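Local coordinates for imine reductase (Amycolatopsis orientalis, PDB 5A9R), which reduces imines to amines, using NADPH as the probable hydride donor, at the interface of chains A and B. Coordinates in Å, arbitrary orientation; residue numbers count along the deposited sequence, not the author numbering. Chains: chain A/B, Imine reductase.

Contact 1: the interface of chains A and B. Residues chain A 181, 211, 215-216; chain B 181, 211, 215-216.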
# COMPACT_ATOMS: atom_id res chain seq x y z
N SER A 181 0.76 3.86 3.21
CA SER A 181 1.21 2.47 2.85
C SER A 181 2.56 2.15 3.39
O SER A 181 2.83 1.08 3.97
CB SER A 181 1.20 2.26 1.32
OG SER A 181 -0.05 2.49 0.80
N LEU A 211 1.26 -7.09 -1.60
CA LEU A 211 0.87 -5.77 -2.03
C LEU A 211 0.03 -5.75 -3.27
O LEU A 211 -1.09 -5.21 -3.24
CB LEU A 211 2.11 -4.89 -2.10
CG LEU A 211 1.94 -3.45 -2.49
CD1 LEU A 211 1.31 -2.76 -1.31
CD2 LEU A 211 3.28 -2.84 -2.73
N ILE A 215 -3.65 -6.56 -1.44
CA ILE A 215 -4.04 -5.14 -1.22
C ILE A 215 -4.58 -4.51 -2.50
O ILE A 215 -5.70 -3.97 -2.52
CB ILE A 215 -2.93 -4.28 -0.64
CG1 ILE A 215 -2.51 -4.82 0.78
CG2 ILE A 215 -3.23 -2.80 -0.65
CD1 ILE A 215 -1.26 -4.24 1.32
N GLY A 216 -3.85 -4.65 -3.59
CA GLY A 216 -4.29 -4.07 -4.81
C GLY A 216 -5.56 -4.64 -5.37
O GLY A 216 -6.47 -3.95 -5.82
N SER B 181 -2.59 0.81 4.29
CA SER B 181 -2.59 1.05 2.80
C SER B 181 -3.95 1.39 2.28
O SER B 181 -4.16 2.32 1.49
CB SER B 181 -2.02 -0.16 2.04
OG SER B 181 -0.75 -0.46 2.47
N LEU B 211 0.88 1.64 -7.14
CA LEU B 211 1.10 0.75 -6.03
C LEU B 211 2.29 -0.16 -6.20
O LEU B 211 3.20 -0.14 -5.35
CB LEU B 211 -0.19 0.01 -5.72
CG LEU B 211 -0.22 -0.96 -4.57
CD1 LEU B 211 -0.18 -0.12 -3.31
CD2 LEU B 211 -1.49 -1.72 -4.59
N ILE B 215 5.21 2.57 -4.96
CA ILE B 215 5.20 2.18 -3.53
C ILE B 215 6.00 0.90 -3.29
O ILE B 215 6.91 0.87 -2.45
CB ILE B 215 3.80 2.05 -2.94
CG1 ILE B 215 3.06 3.43 -3.01
CG2 ILE B 215 3.78 1.42 -1.57
CD1 ILE B 215 1.60 3.36 -2.72
N GLY B 216 5.72 -0.12 -4.07
CA GLY B 216 6.42 -1.35 -3.89
C GLY B 216 7.89 -1.30 -4.16
O GLY B 216 8.74 -1.81 -3.44
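A:Leu211 and B:Leu211 meet each other on the two-fold axis of an imine reductase dimer, a family in which the helical C-terminal domains of two subunits interlock; the interface is therefore very likely the biological one. Both leucines sit on helix 199-228 of their own chain. Their CD1 methyls touch across the axis, A:Leu211 CD1 to B:Leu211 CD1 at 3.6 Å; the two side chains cross at a slant, and their branch carbons lie close as well, A:Leu211 CG to B:Leu211 CG at 3.9 Å. With CG anti to the backbone N (chi1 -178°), each leucine reaches across and sends its second methyl onto the partner helix. There A:Leu211 CD2 rests 3.7 Å from B:Gly216 CA, and the twin contact repeats it; a glycine with no side chain leaves the methyl to lie directly on the backbone. Helix 166-193 supplies the other self-pair. The backbones of A:Ser181 and B:Ser181 approach to 4.0 Å between their CA atoms, a spacing that the small side chain permits. Their hydroxyls face one another at 3.5 Å, OG of A:Ser181 to OG of B:Ser181, a van der Waals approach. Beside them the CG2 branch of A:Ile215 packs on B:Ser181 CB at 4.0 Å, while its CD1 methyl comes near the hydroxyl OG of the same serine.

Contact 2: the interface of chains A and B. Residues chain A 188, 206, 210, 215; chain B 122, 174, 177-178.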
# COMPACT_ATOMS: atom_id res chain seq x y z
N ALA A 188 4.55 -3.44 9.93
CA ALA A 188 4.65 -4.86 9.58
C ALA A 188 6.08 -5.36 9.74
O ALA A 188 6.34 -6.42 10.32
CB ALA A 188 4.12 -5.09 8.20
N ALA A 206 5.78 -9.64 1.28
CA ALA A 206 4.97 -8.45 1.48
C ALA A 206 4.78 -7.59 0.26
O ALA A 206 3.71 -7.06 0.01
CB ALA A 206 5.53 -7.66 2.57
N PHE A 210 1.98 -9.87 -1.57
CA PHE A 210 0.80 -9.35 -0.85
C PHE A 210 0.31 -7.99 -1.39
O PHE A 210 -0.90 -7.77 -1.53
CB PHE A 210 1.09 -9.31 0.65
CG PHE A 210 -0.12 -9.07 1.48
CD1 PHE A 210 -0.97 -10.10 1.82
CD2 PHE A 210 -0.32 -7.81 2.05
CE1 PHE A 210 -2.07 -9.88 2.69
CE2 PHE A 210 -1.45 -7.58 2.84
CZ PHE A 210 -2.29 -8.61 3.15
N ILE A 215 -3.65 -6.56 -1.44
CA ILE A 215 -4.04 -5.14 -1.22
C ILE A 215 -4.58 -4.51 -2.50
O ILE A 215 -5.70 -3.97 -2.52
CB ILE A 215 -2.93 -4.28 -0.64
CG1 ILE A 215 -2.51 -4.82 0.78
CG2 ILE A 215 -3.23 -2.80 -0.65
CD1 ILE A 215 -1.26 -4.24 1.32
N MET B 122 -4.95 -16.71 4.09
CA MET B 122 -4.79 -15.29 3.64
C MET B 122 -5.89 -14.82 2.72
O MET B 122 -5.71 -13.82 1.98
CB MET B 122 -3.43 -15.11 3.00
CG MET B 122 -2.24 -15.53 3.92
SD MET B 122 -2.23 -14.71 5.47
CE MET B 122 -1.89 -13.03 4.91
N LEU B 174 1.07 -8.47 7.85
CA LEU B 174 0.48 -8.19 6.53
C LEU B 174 -0.87 -7.50 6.65
O LEU B 174 -1.15 -6.52 5.90
CB LEU B 174 0.41 -9.48 5.69
CG LEU B 174 1.76 -10.04 5.30
CD1 LEU B 174 1.58 -11.43 4.73
CD2 LEU B 174 2.50 -9.10 4.33
N MET B 177 -0.36 -3.85 7.62
CA MET B 177 0.01 -3.11 6.39
C MET B 177 -1.18 -2.84 5.51
O MET B 177 -1.35 -1.73 4.93
CB MET B 177 1.10 -3.89 5.62
CG MET B 177 1.55 -3.16 4.39
SD MET B 177 2.87 -4.13 3.55
CE MET B 177 2.02 -5.40 2.82
N MET B 178 -2.07 -3.84 5.34
CA MET B 178 -3.27 -3.71 4.54
C MET B 178 -4.15 -2.54 5.03
O MET B 178 -4.62 -1.74 4.26
CB MET B 178 -4.05 -5.08 4.56
CG MET B 178 -5.34 -5.03 3.79
SD MET B 178 -6.37 -6.49 4.17
CE MET B 178 -6.85 -6.05 5.86
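The ring of A:Phe210 lies against B:Leu174 where helix 199-228 of one subunit packs on helix 166-193 of the other, part of the interlocked helical C-terminal domains typical of imine reductase dimers. B:Leu174 CB stands over the middle of one ring face, 3.8 Å from the centroid, in a CH-pi contact. A chi1 of -168° swings the phenyl group away from its own backbone N, out toward the partner helix, and the two side chains run past each other in opposite directions. A:Phe210 CE2 comes within 3.2 Å of the backbone carbonyl oxygen B:Leu174 O, which stands well above the ring plane on the same side as B:Leu174 CB, a close packing contact and not an in-plane approach. The CB of B:Met178 sits at the ring edge, in its plane. Two methionine methyls reach other parts of the ring: B:Met177 CE touches A:Phe210 CD2 at 3.4 Å, and B:Met122, from a loop, brings its CE to 3.9 Å from A:Phe210 CE1, crossing at about a right angle. An alanine in place of A:Phe210 is likely to leave the B:Leu174 face and both methionine methyls without their shared packing partner. The bend at chi3 of B:Met177 (74°) turns its methyl toward chain A, where A:Ile215 CD1 also meets this CE, at 3.8 Å. The same isoleucine methyl lies 3.8 Å from B:Met178 CA, so it spans two consecutive methionines. Farther along, A:Ala206 CB takes the CD2 branch of B:Leu174 at 3.8 Å, its small size letting the leucine methyl settle close to the helix.

Contact 1 and contact 2 are neighbours, about 8 Å apart between the centres of their C-alpha atoms, and they share A:Ile215. Its CG2 branch belongs to contact 1, and its CD1 methyl borders both patches, near the serine hydroxyl in contact 1 and the methionines in contact 2. Both patches are built mainly from helices 166-193 and 199-228. Contact 1 straddles the two-fold axis and holds both partners of every pair, whereas contact 2 lies to one side and recurs with the chains exchanged. Together they suggest a continuous, largely apolar seam holding the two subunits together.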